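Local structure of thioredoxin family protein (Streptococcus pneumoniae, 2YP6) at residues I43-D48 and G162-I167; F76-C81 and Q113-V118; I108-Q113 and Y137-T142; E155-S160 and A179-M184. The protein probably acts as a surface-exposed thiol-disulfide oxidoreductase lipoprotein that supports resistance to extracellular oxidative stress. All blocks are in the same frame, centred on the assembly; numbering follows the deposited sequence.

How the contacts relate
Contacts 2 and 3 lie on the same side of the chain's centre, opposite contact 4; contact 1 lies opposite contact 2. Contacts 1 and 4 use the two neighbouring strands of one hairpin, 164-169 and 154-158, and touch through backbone bonds of L157. The first is a surface contact, in which a loop joins the outermost strand through backbone bonds and a salt bridge; the second is buried and apolar. Contacts 2 and 3, about 26 and 25 Å from contact 4 between centres, are partly buried. They share Q113 and touch the same phosphocholine ligand. Contact 2 is held by a buried carboxylate, whereas contact 3 combines one parallel-strand bond with small apolar contacts.

Contact 1: I43-D48 and G162-I167; sequences IAVGKD and GKIGKI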
# COMPACT_ATOMS: atom_id res chain seq x y z
N ILE A 43 -13.03 -4.95 -10.04
CA ILE A 43 -11.82 -4.12 -10.09
C ILE A 43 -11.26 -4.11 -11.52
O ILE A 43 -11.21 -5.13 -12.18
CB ILE A 43 -10.74 -4.61 -9.08
CG1 ILE A 43 -10.33 -3.46 -8.18
CG2 ILE A 43 -9.52 -5.16 -9.80
CD1 ILE A 43 -9.00 -3.66 -7.52
N ALA A 44 -10.86 -2.93 -11.98
CA ALA A 44 -10.41 -2.77 -13.35
C ALA A 44 -9.68 -1.46 -13.48
O ALA A 44 -10.03 -0.46 -12.85
CB ALA A 44 -11.59 -2.82 -14.33
N VAL A 45 -8.65 -1.44 -14.30
CA VAL A 45 -8.02 -0.19 -14.63
C VAL A 45 -9.08 0.73 -15.19
O VAL A 45 -9.92 0.31 -15.99
CB VAL A 45 -6.86 -0.38 -15.64
CG1 VAL A 45 -6.36 0.98 -16.10
CG2 VAL A 45 -5.73 -1.15 -15.00
N GLY A 46 -9.05 1.98 -14.75
CA GLY A 46 -10.00 2.98 -15.25
C GLY A 46 -11.26 3.11 -14.42
O GLY A 46 -12.06 4.02 -14.66
N LYS A 47 -11.46 2.19 -13.49
CA LYS A 47 -12.66 2.20 -12.66
C LYS A 47 -12.32 2.59 -11.24
O LYS A 47 -11.16 2.53 -10.83
CB LYS A 47 -13.34 0.84 -12.68
CG LYS A 47 -13.92 0.41 -14.07
CD LYS A 47 -14.83 1.49 -14.65
CE LYS A 47 -15.34 1.19 -16.06
NZ LYS A 47 -16.18 2.33 -16.56
N ASP A 48 -13.32 3.00 -10.48
CA ASP A 48 -13.09 3.43 -9.10
C ASP A 48 -12.37 2.36 -8.30
O ASP A 48 -12.73 1.17 -8.32
CB ASP A 48 -14.42 3.74 -8.38
CG ASP A 48 -15.07 5.00 -8.86
OD1 ASP A 48 -14.43 5.83 -9.56
OD2 ASP A 48 -16.27 5.16 -8.53
N GLY A 162 -9.62 9.05 -8.00
CA GLY A 162 -9.97 7.81 -7.32
C GLY A 162 -10.10 6.58 -8.20
O GLY A 162 -10.60 5.55 -7.73
N LYS A 163 -9.66 6.68 -9.47
CA LYS A 163 -9.69 5.56 -10.41
C LYS A 163 -8.38 4.82 -10.43
O LYS A 163 -7.32 5.43 -10.34
CB LYS A 163 -9.93 6.03 -11.85
CG LYS A 163 -10.99 7.06 -12.02
CD LYS A 163 -12.31 6.56 -11.65
CE LYS A 163 -13.34 7.53 -12.18
NZ LYS A 163 -14.70 7.00 -11.95
N ILE A 164 -8.44 3.51 -10.60
CA ILE A 164 -7.21 2.76 -10.78
C ILE A 164 -6.53 3.22 -12.08
O ILE A 164 -7.12 3.16 -13.17
CB ILE A 164 -7.47 1.25 -10.79
CG1 ILE A 164 -7.99 0.80 -9.42
CG2 ILE A 164 -6.17 0.51 -11.16
CD1 ILE A 164 -8.41 -0.67 -9.37
N GLY A 165 -5.30 3.71 -11.95
CA GLY A 165 -4.53 4.13 -13.12
C GLY A 165 -3.58 3.06 -13.62
O GLY A 165 -3.52 2.80 -14.82
N LYS A 166 -2.83 2.44 -12.70
CA LYS A 166 -1.96 1.33 -13.05
C LYS A 166 -2.01 0.26 -11.99
O LYS A 166 -2.35 0.55 -10.85
CB LYS A 166 -0.49 1.77 -13.18
CG LYS A 166 -0.25 2.77 -14.28
CD LYS A 166 0.99 2.42 -15.10
CE LYS A 166 1.31 3.48 -16.14
NZ LYS A 166 2.44 3.07 -16.98
N ILE A 167 -1.68 -0.96 -12.38
CA ILE A 167 -1.51 -2.08 -11.47
C ILE A 167 -0.18 -2.74 -11.80
O ILE A 167 0.15 -2.97 -12.97
CB ILE A 167 -2.62 -3.15 -11.65
CG1 ILE A 167 -4.02 -2.51 -11.58
CG2 ILE A 167 -2.47 -4.25 -10.58
CD1 ILE A 167 -5.11 -3.42 -12.00
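K163 NZ donates to D48 OD1 at 2.7 Å, forming a salt bridge at the protein surface. The ammonium reaches the syn side of this oxygen but stands 34° out of the carboxylate plane. A bend in the lysine chain (chi2 -63°) turns CD toward the aspartate. A lysine suits this place because its long chain carries CD and CE past D48 OD1 and sets the ammonium beside it. Next to the bridge the two backbones pair in strand fashion: G46 N donates to I164 O at 2.8 Å, and I164 N donates to K47 O at 2.9 Å. The loop thereby uses polar groups on the outer edge of strand 164-169, the last strand of the thioredoxin-type sheet, which carries a classic beta bulge where G165 and K166 both face L157. A type II turn from A44 to K47 presents these loop groups, and G46 suits it by accepting a positive phi of 93°. Branched apolar side chains complete the contact. I43 and I164 cross at about a right angle, with I43 CD1 3.6 Å from I164 CD1. The V45 and I167 side chains pass in opposite directions, V45 CG2 3.8 Å from I167 CD1. I43 and I164 also rest on Y156 of strand 154-158.

Contact 2: F76-C81 and Q113-V118; sequences FWASWC and QGEKTV. With C6W (3-Cyclohexyl-1-Propylphosphocholine), chain E.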
# COMPACT_ATOMS: atom_id res chain seq x y z
N PHE A 76 -0.07 -3.82 -1.39
CA PHE A 76 -0.49 -4.96 -0.59
C PHE A 76 0.70 -5.87 -0.40
O PHE A 76 1.37 -6.21 -1.38
CB PHE A 76 -1.64 -5.71 -1.28
CG PHE A 76 -2.94 -4.94 -1.33
CD1 PHE A 76 -3.16 -3.98 -2.32
CD2 PHE A 76 -3.90 -5.12 -0.36
CE1 PHE A 76 -4.30 -3.27 -2.35
CE2 PHE A 76 -5.06 -4.41 -0.39
CZ PHE A 76 -5.27 -3.47 -1.39
N TRP A 77 0.97 -6.26 0.83
CA TRP A 77 2.16 -7.04 1.12
C TRP A 77 2.02 -7.90 2.38
O TRP A 77 0.98 -7.91 3.02
CB TRP A 77 3.37 -6.13 1.23
CG TRP A 77 3.41 -5.17 2.41
CD1 TRP A 77 2.61 -4.10 2.63
CD2 TRP A 77 4.34 -5.22 3.51
NE1 TRP A 77 2.97 -3.47 3.81
CE2 TRP A 77 4.03 -4.13 4.36
CE3 TRP A 77 5.39 -6.07 3.85
CZ2 TRP A 77 4.74 -3.88 5.54
CZ3 TRP A 77 6.10 -5.81 5.01
CH2 TRP A 77 5.78 -4.73 5.84
N ALA A 78 3.07 -8.65 2.69
CA ALA A 78 3.10 -9.49 3.89
C ALA A 78 4.53 -9.63 4.37
O ALA A 78 5.47 -9.66 3.55
CB ALA A 78 2.51 -10.85 3.60
N SER A 79 4.70 -9.73 5.68
CA SER A 79 6.02 -9.82 6.30
C SER A 79 6.72 -11.11 5.92
O SER A 79 7.94 -11.14 5.94
CB SER A 79 5.91 -9.71 7.83
OG SER A 79 5.34 -10.89 8.37
N TRP A 80 5.95 -12.16 5.57
CA TRP A 80 6.54 -13.46 5.22
C TRP A 80 7.02 -13.56 3.79
O TRP A 80 7.65 -14.54 3.41
CB TRP A 80 5.54 -14.60 5.47
CG TRP A 80 4.16 -14.42 4.91
CD1 TRP A 80 3.04 -14.03 5.60
CD2 TRP A 80 3.74 -14.62 3.55
NE1 TRP A 80 1.97 -13.98 4.75
CE2 TRP A 80 2.37 -14.32 3.50
CE3 TRP A 80 4.40 -15.02 2.38
CZ2 TRP A 80 1.63 -14.41 2.31
CZ3 TRP A 80 3.66 -15.11 1.21
CH2 TRP A 80 2.29 -14.81 1.18
N CYS A 81 6.73 -12.54 3.00
CA CYS A 81 7.01 -12.51 1.57
C CYS A 81 8.38 -11.82 1.33
O CYS A 81 8.53 -10.64 1.66
CB CYS A 81 5.85 -11.73 0.93
SG CYS A 81 6.08 -10.98 -0.70
N GLN A 113 -3.44 -15.98 7.29
CA GLN A 113 -2.65 -16.86 6.44
C GLN A 113 -1.15 -16.70 6.69
O GLN A 113 -0.35 -16.57 5.76
CB GLN A 113 -2.97 -16.63 4.95
CG GLN A 113 -2.99 -17.92 4.16
CD GLN A 113 -4.14 -18.85 4.52
OE1 GLN A 113 -4.98 -18.52 5.36
NE2 GLN A 113 -4.18 -20.01 3.90
N GLY A 114 -0.79 -16.68 7.96
CA GLY A 114 0.61 -16.68 8.34
C GLY A 114 1.21 -15.33 8.67
O GLY A 114 2.33 -15.29 9.16
N GLU A 115 0.51 -14.24 8.41
CA GLU A 115 1.00 -12.93 8.82
C GLU A 115 1.10 -12.87 10.34
O GLU A 115 0.40 -13.60 11.06
CB GLU A 115 0.09 -11.82 8.29
CG GLU A 115 0.53 -10.41 8.59
CD GLU A 115 1.92 -10.11 8.05
OE1 GLU A 115 2.04 -9.79 6.84
OE2 GLU A 115 2.90 -10.21 8.83
N LYS A 116 1.99 -12.00 10.80
CA LYS A 116 2.22 -11.75 12.20
C LYS A 116 0.98 -11.18 12.89
O LYS A 116 0.15 -10.54 12.25
CB LYS A 116 3.40 -10.77 12.33
CG LYS A 116 4.72 -11.47 11.99
CD LYS A 116 5.91 -10.54 11.93
CE LYS A 116 7.15 -11.31 11.49
NZ LYS A 116 7.56 -12.34 12.46
N THR A 117 0.89 -11.39 14.18
CA THR A 117 -0.24 -10.86 14.93
C THR A 117 -0.12 -9.35 15.02
O THR A 117 0.96 -8.78 14.81
CB THR A 117 -0.28 -11.39 16.33
OG1 THR A 117 0.92 -11.01 17.02
CG2 THR A 117 -0.43 -12.92 16.33
N VAL A 118 -1.23 -8.70 15.34
CA VAL A 118 -1.25 -7.27 15.56
C VAL A 118 -0.25 -6.84 16.64
O VAL A 118 0.28 -5.75 16.58
CB VAL A 118 -2.65 -6.78 15.96
CG1 VAL A 118 -3.63 -7.02 14.83
CG2 VAL A 118 -3.11 -7.47 17.23
C2 C6W E . 4.11 -18.87 3.65
C3 C6W E . 2.18 -18.08 5.27
C1 C6W E . 2.25 -20.24 4.19
C4 C6W E . 2.40 -17.95 3.32
C5 C6W E . 1.60 -18.57 2.16
C10 C6W E . -2.62 -13.33 1.41
CAI C6W E . -4.60 -14.83 1.54
C13 C6W E . -5.30 -13.78 2.38
C6 C6W E . -2.33 -18.14 0.77
C7 C6W E . -1.90 -16.70 1.10
C9 C6W E . -3.32 -14.61 1.08
O3 C6W E . 0.31 -20.93 0.82
P C6W E . -0.53 -19.88 1.50
O4 C6W E . -1.53 -20.74 2.19
O1 C6W E . 0.35 -19.05 2.55
N C6W E . 2.86 -18.94 4.32
O2 C6W E . -1.20 -18.91 0.43
C8 C6W E . -2.64 -15.67 0.23
C12 C6W E . -4.65 -12.59 2.69
C11 C6W E . -3.27 -12.36 2.19
O HOH W 1 -0.18 -9.53 5.21
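S79 and E115 are joined by two hydrogen bonds, one to each oxygen of the carboxylate. The backbone N of S79 donates to the syn lone pair of E115 OE1 at 2.9 Å, and S79 OG donates to E115 OE2 at 2.6 Å. Serine fits here because its short hydroxyl, set between its own backbone N and carbonyl carbon (chi1 71°), can bond alongside the amide. K116 N adds a third bond, reaching E115 OE2 at 2.8 Å on the anti side, and a water links E115 OE1 to W77 O. The buried glutamate is thus gripped at both oxygens, which would be expected to favour its ionised form. This network ties the loop before helix 120-127 to the one that carries C81, the first cysteine of the thioredoxin-type CxxC disulfide with C84, at the N-cap of helix 82-86. Contacts of the indole come next. E115 N lies near the W80 ring plane at the edge, 3.8 Å from W80 CD1. A78 CB lies against one face, offset toward the rim, and ligand atom C4 sits over the centre of the other, 3.4 Å above the plane, a broad surface suited to choline. Q113 NE2 donates to the phosphate oxygen O4 at 3.2 Å. G114, with a positive phi of 98°, lies beside the choline end, as a residue without a side chain can.

Contact 3: I108-Q113 and Y137-T142; sequences IAPGIQ and YDTKAT. With C6W (3-Cyclohexyl-1-Propylphosphocholine), chain E.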
# COMPACT_ATOMS: atom_id res chain seq x y z
N ILE A 108 -1.45 -4.74 5.09
CA ILE A 108 -1.19 -6.14 5.46
C ILE A 108 -2.48 -6.71 6.03
O ILE A 108 -3.42 -5.99 6.33
CB ILE A 108 -0.04 -6.30 6.47
CG1 ILE A 108 -0.40 -5.65 7.79
CG2 ILE A 108 1.25 -5.70 5.94
CD1 ILE A 108 0.48 -6.02 8.98
N ALA A 109 -2.51 -8.03 6.19
CA ALA A 109 -3.65 -8.72 6.76
C ALA A 109 -3.16 -9.42 8.02
O ALA A 109 -2.75 -10.59 7.98
CB ALA A 109 -4.18 -9.73 5.77
N PRO A 110 -3.14 -8.68 9.14
CA PRO A 110 -2.49 -9.21 10.34
C PRO A 110 -3.13 -10.52 10.81
O PRO A 110 -4.35 -10.65 10.80
CB PRO A 110 -2.65 -8.09 11.37
CG PRO A 110 -3.61 -7.14 10.82
CD PRO A 110 -3.71 -7.34 9.34
N GLY A 111 -2.29 -11.49 11.16
CA GLY A 111 -2.76 -12.77 11.65
C GLY A 111 -3.35 -13.69 10.60
O GLY A 111 -3.70 -14.84 10.88
N ILE A 112 -3.48 -13.20 9.37
CA ILE A 112 -4.17 -13.97 8.36
C ILE A 112 -3.19 -14.69 7.45
O ILE A 112 -2.22 -14.09 6.95
CB ILE A 112 -5.14 -13.09 7.56
CG1 ILE A 112 -6.25 -12.64 8.52
CG2 ILE A 112 -5.72 -13.86 6.40
CD1 ILE A 112 -7.09 -11.58 8.02
N GLN A 113 -3.44 -15.98 7.29
CA GLN A 113 -2.65 -16.86 6.44
C GLN A 113 -1.15 -16.70 6.69
O GLN A 113 -0.35 -16.57 5.76
CB GLN A 113 -2.97 -16.63 4.95
CG GLN A 113 -2.99 -17.92 4.16
CD GLN A 113 -4.14 -18.85 4.52
OE1 GLN A 113 -4.98 -18.52 5.36
NE2 GLN A 113 -4.18 -20.01 3.90
N TYR A 137 -4.14 -2.15 8.63
CA TYR A 137 -4.44 -3.50 9.09
C TYR A 137 -5.75 -3.98 8.52
O TYR A 137 -6.82 -3.60 8.99
CB TYR A 137 -4.56 -3.50 10.59
CG TYR A 137 -3.26 -3.41 11.36
CD1 TYR A 137 -2.04 -3.48 10.73
CD2 TYR A 137 -3.28 -3.28 12.74
CE1 TYR A 137 -0.84 -3.41 11.46
CE2 TYR A 137 -2.10 -3.21 13.47
CZ TYR A 137 -0.88 -3.29 12.83
OH TYR A 137 0.28 -3.21 13.57
N ASP A 138 -5.68 -4.86 7.53
CA ASP A 138 -6.86 -5.48 6.94
C ASP A 138 -7.26 -6.69 7.79
O ASP A 138 -7.08 -7.84 7.39
CB ASP A 138 -6.56 -5.90 5.51
CG ASP A 138 -7.81 -6.16 4.71
OD1 ASP A 138 -8.85 -5.57 5.05
OD2 ASP A 138 -7.74 -6.94 3.74
N THR A 139 -7.82 -6.43 8.95
CA THR A 139 -8.11 -7.47 9.95
C THR A 139 -9.23 -8.44 9.57
O THR A 139 -9.43 -9.45 10.24
CB THR A 139 -8.47 -6.84 11.29
OG1 THR A 139 -9.56 -5.92 11.09
CG2 THR A 139 -7.27 -6.14 11.88
N LYS A 140 -9.93 -8.13 8.48
CA LYS A 140 -11.00 -8.99 7.99
C LYS A 140 -10.70 -9.56 6.62
O LYS A 140 -11.50 -10.31 6.08
CB LYS A 140 -12.31 -8.21 7.91
CG LYS A 140 -12.86 -7.73 9.22
CD LYS A 140 -13.95 -6.69 8.99
CE LYS A 140 -14.27 -5.91 10.26
NZ LYS A 140 -15.31 -4.86 10.04
N ALA A 141 -9.54 -9.18 6.08
CA ALA A 141 -9.10 -9.55 4.74
C ALA A 141 -9.99 -9.03 3.62
O ALA A 141 -9.84 -9.44 2.46
CB ALA A 141 -8.94 -11.06 4.62
N THR A 142 -10.89 -8.10 3.94
CA THR A 142 -11.87 -7.66 2.96
C THR A 142 -11.32 -6.65 1.95
O THR A 142 -11.86 -6.51 0.86
CB THR A 142 -13.12 -7.08 3.63
OG1 THR A 142 -12.74 -6.10 4.58
CG2 THR A 142 -13.88 -8.18 4.30
C2 C6W E . 4.11 -18.87 3.65
C3 C6W E . 2.18 -18.08 5.27
C1 C6W E . 2.25 -20.24 4.19
C4 C6W E . 2.40 -17.95 3.32
C5 C6W E . 1.60 -18.57 2.16
C10 C6W E . -2.62 -13.33 1.41
CAI C6W E . -4.60 -14.83 1.54
C13 C6W E . -5.30 -13.78 2.38
C6 C6W E . -2.33 -18.14 0.77
C7 C6W E . -1.90 -16.70 1.10
C9 C6W E . -3.32 -14.61 1.08
O3 C6W E . 0.31 -20.93 0.82
P C6W E . -0.53 -19.88 1.50
O4 C6W E . -1.53 -20.74 2.19
O1 C6W E . 0.35 -19.05 2.55
N C6W E . 2.86 -18.94 4.32
O2 C6W E . -1.20 -18.91 0.43
C8 C6W E . -2.64 -15.67 0.23
C12 C6W E . -4.65 -12.59 2.69
C11 C6W E . -3.27 -12.36 2.19
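Y137 packs beside I108 and across P110 from its first side-chain carbon outward. Its CB meets P110 CG at 3.8 Å, and the ring atom CG lies equally near that same proline carbon, so the rigid pyrrolidine ring fills the angle where the tyrosine leaves its backbone. Farther along, CD1 stands 4.0 Å from I108 CD1, and CE1 comes to 3.8 Å from it. The isoleucine and tyrosine side chains lie side by side and point the same way, as neighbours on one face of parallel strands do. The next residue ties the backbones: D138 N donates to I108 O at 2.8 Å with an N-H...O angle of 163°. Beyond the strand ends, I112 CD1 touches A141 CB at 3.9 Å, a methyl small enough to fit beside it, while I112 CG2 turns to the cyclohexyl ring of the ligand. Proline and the glycine after it suit the type II turn from A109 to I112. The carboxylate of D138 is engaged by T143 OG1 and F144 N at the start of helix 142-146. I108 and Y137 thus sit where strands 102-108 and 135-137 end side by side, both packed against F121 of helix 120-127.

Contact 4: E155-S160 and A179-M184; sequences EYLIDS and AAFKEM
L157 meets three side chains of the last helix and the turn after it, and nearly all of this contact is apolar packing. Its CD1 touches A180 CB at 3.6 Å; a small alanine lets the helix come close to the strand here. L157 and F181 cross at about a right angle, and L157 CB reaches F181 CE1 at 3.8 Å. One leucine methyl, CD1, faces both the alanine and the ring, lying over one face of F181; the other, CD2, meets CZ. This is a good use of a side chain that is short but broad at its end. F181 also stacks with F102 and touches Y73.

These residues belong to the closing part of the thioredoxin fold, in which the hairpin of strands 154-158 and 164-169 is followed by helix 174-182, laid across one face of the sheet. L157 points from the sheet toward that helix, while its neighbour Y156 points away from it.

M184, just past the helix, adds a methyl and a sulfur contact. A bend at its end (chi3 -104°) brings CE to 3.7 Å from L157 CB, and M184 SD lies 3.8 Å from D159 CB. Flexible methionine can follow the uneven surface where the strand gives way to a loop. Polar groups take a lesser part: I158 O lies at the edge of the F181 ring, 3.9 Å from CE1. The carboxylate of D159 turns to its own loop, where OD1 accepts from the backbone N of Q161 and of K163.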
# COMPACT_ATOMS: atom_id res chain seq x y z
N GLU A 155 0.94 -3.53 -6.32
CA GLU A 155 0.69 -2.12 -6.15
C GLU A 155 -0.41 -1.67 -7.11
O GLU A 155 -0.42 -2.04 -8.28
CB GLU A 155 1.94 -1.30 -6.46
CG GLU A 155 3.15 -1.58 -5.56
CD GLU A 155 3.86 -2.85 -5.95
OE1 GLU A 155 4.06 -3.08 -7.17
OE2 GLU A 155 4.20 -3.62 -5.03
N TYR A 156 -1.34 -0.88 -6.56
CA TYR A 156 -2.33 -0.14 -7.34
C TYR A 156 -1.94 1.32 -7.27
O TYR A 156 -1.73 1.86 -6.19
CB TYR A 156 -3.73 -0.32 -6.75
CG TYR A 156 -4.27 -1.70 -6.99
CD1 TYR A 156 -3.90 -2.77 -6.19
CD2 TYR A 156 -5.14 -1.94 -8.05
CE1 TYR A 156 -4.38 -4.03 -6.42
CE2 TYR A 156 -5.62 -3.21 -8.29
CZ TYR A 156 -5.22 -4.25 -7.48
OH TYR A 156 -5.71 -5.52 -7.70
N LEU A 157 -1.78 1.94 -8.44
CA LEU A 157 -1.51 3.36 -8.52
C LEU A 157 -2.81 4.04 -8.93
O LEU A 157 -3.31 3.85 -10.05
CB LEU A 157 -0.38 3.61 -9.52
CG LEU A 157 0.91 2.81 -9.35
CD1 LEU A 157 2.01 3.36 -10.25
CD2 LEU A 157 1.35 2.79 -7.90
N ILE A 158 -3.39 4.76 -7.98
CA ILE A 158 -4.73 5.29 -8.08
C ILE A 158 -4.62 6.79 -8.40
O ILE A 158 -3.78 7.49 -7.85
CB ILE A 158 -5.48 5.07 -6.73
CG1 ILE A 158 -5.56 3.58 -6.39
CG2 ILE A 158 -6.88 5.69 -6.74
CD1 ILE A 158 -6.06 3.31 -5.00
N ASP A 159 -5.44 7.26 -9.33
CA ASP A 159 -5.30 8.62 -9.80
C ASP A 159 -6.04 9.61 -8.88
O ASP A 159 -6.67 9.21 -7.91
CB ASP A 159 -5.72 8.71 -11.28
CG ASP A 159 -7.23 8.63 -11.51
OD1 ASP A 159 -8.03 8.82 -10.58
OD2 ASP A 159 -7.62 8.44 -12.68
N SER A 160 -5.93 10.91 -9.18
CA SER A 160 -6.46 11.93 -8.28
C SER A 160 -7.98 11.90 -8.25
O SER A 160 -8.57 12.51 -7.39
CB SER A 160 -5.98 13.33 -8.68
OG SER A 160 -6.57 13.73 -9.88
N ALA A 179 7.05 7.99 -12.88
CA ALA A 179 6.67 8.17 -14.27
C ALA A 179 5.18 7.88 -14.47
O ALA A 179 4.47 8.63 -15.16
CB ALA A 179 7.54 7.29 -15.19
N ALA A 180 4.70 6.81 -13.83
CA ALA A 180 3.30 6.39 -13.95
C ALA A 180 2.37 7.47 -13.42
O ALA A 180 1.39 7.83 -14.06
CB ALA A 180 3.07 5.06 -13.19
N PHE A 181 2.68 8.00 -12.24
CA PHE A 181 1.84 9.04 -11.67
C PHE A 181 1.80 10.30 -12.54
O PHE A 181 0.77 11.02 -12.60
CB PHE A 181 2.28 9.35 -10.25
CG PHE A 181 1.84 8.34 -9.24
CD1 PHE A 181 0.50 7.98 -9.11
CD2 PHE A 181 2.76 7.76 -8.37
CE1 PHE A 181 0.09 7.08 -8.14
CE2 PHE A 181 2.37 6.86 -7.42
CZ PHE A 181 1.03 6.52 -7.29
N LYS A 182 2.89 10.58 -13.25
CA LYS A 182 2.89 11.70 -14.18
C LYS A 182 1.94 11.52 -15.35
O LYS A 182 1.43 12.51 -15.90
CB LYS A 182 4.29 11.97 -14.72
CG LYS A 182 5.18 12.61 -13.71
CD LYS A 182 6.56 12.82 -14.26
CE LYS A 182 7.45 13.41 -13.19
NZ LYS A 182 8.21 12.35 -12.49
N GLU A 183 1.69 10.28 -15.76
CA GLU A 183 0.80 10.04 -16.90
C GLU A 183 -0.67 9.83 -16.50
O GLU A 183 -1.52 9.55 -17.35
CB GLU A 183 1.32 8.89 -17.81
CG GLU A 183 1.52 7.50 -17.18
CD GLU A 183 1.84 6.40 -18.24
OE1 GLU A 183 1.05 6.24 -19.18
OE2 GLU A 183 2.88 5.71 -18.14
N MET A 184 -0.95 9.95 -15.21
CA MET A 184 -2.29 9.86 -14.65
C MET A 184 -2.88 11.20 -14.33
O MET A 184 -2.15 12.12 -13.99
CB MET A 184 -2.19 9.17 -13.28
CG MET A 184 -2.61 7.77 -13.27
SD MET A 184 -2.27 7.17 -11.62
CE MET A 184 -0.86 6.28 -12.05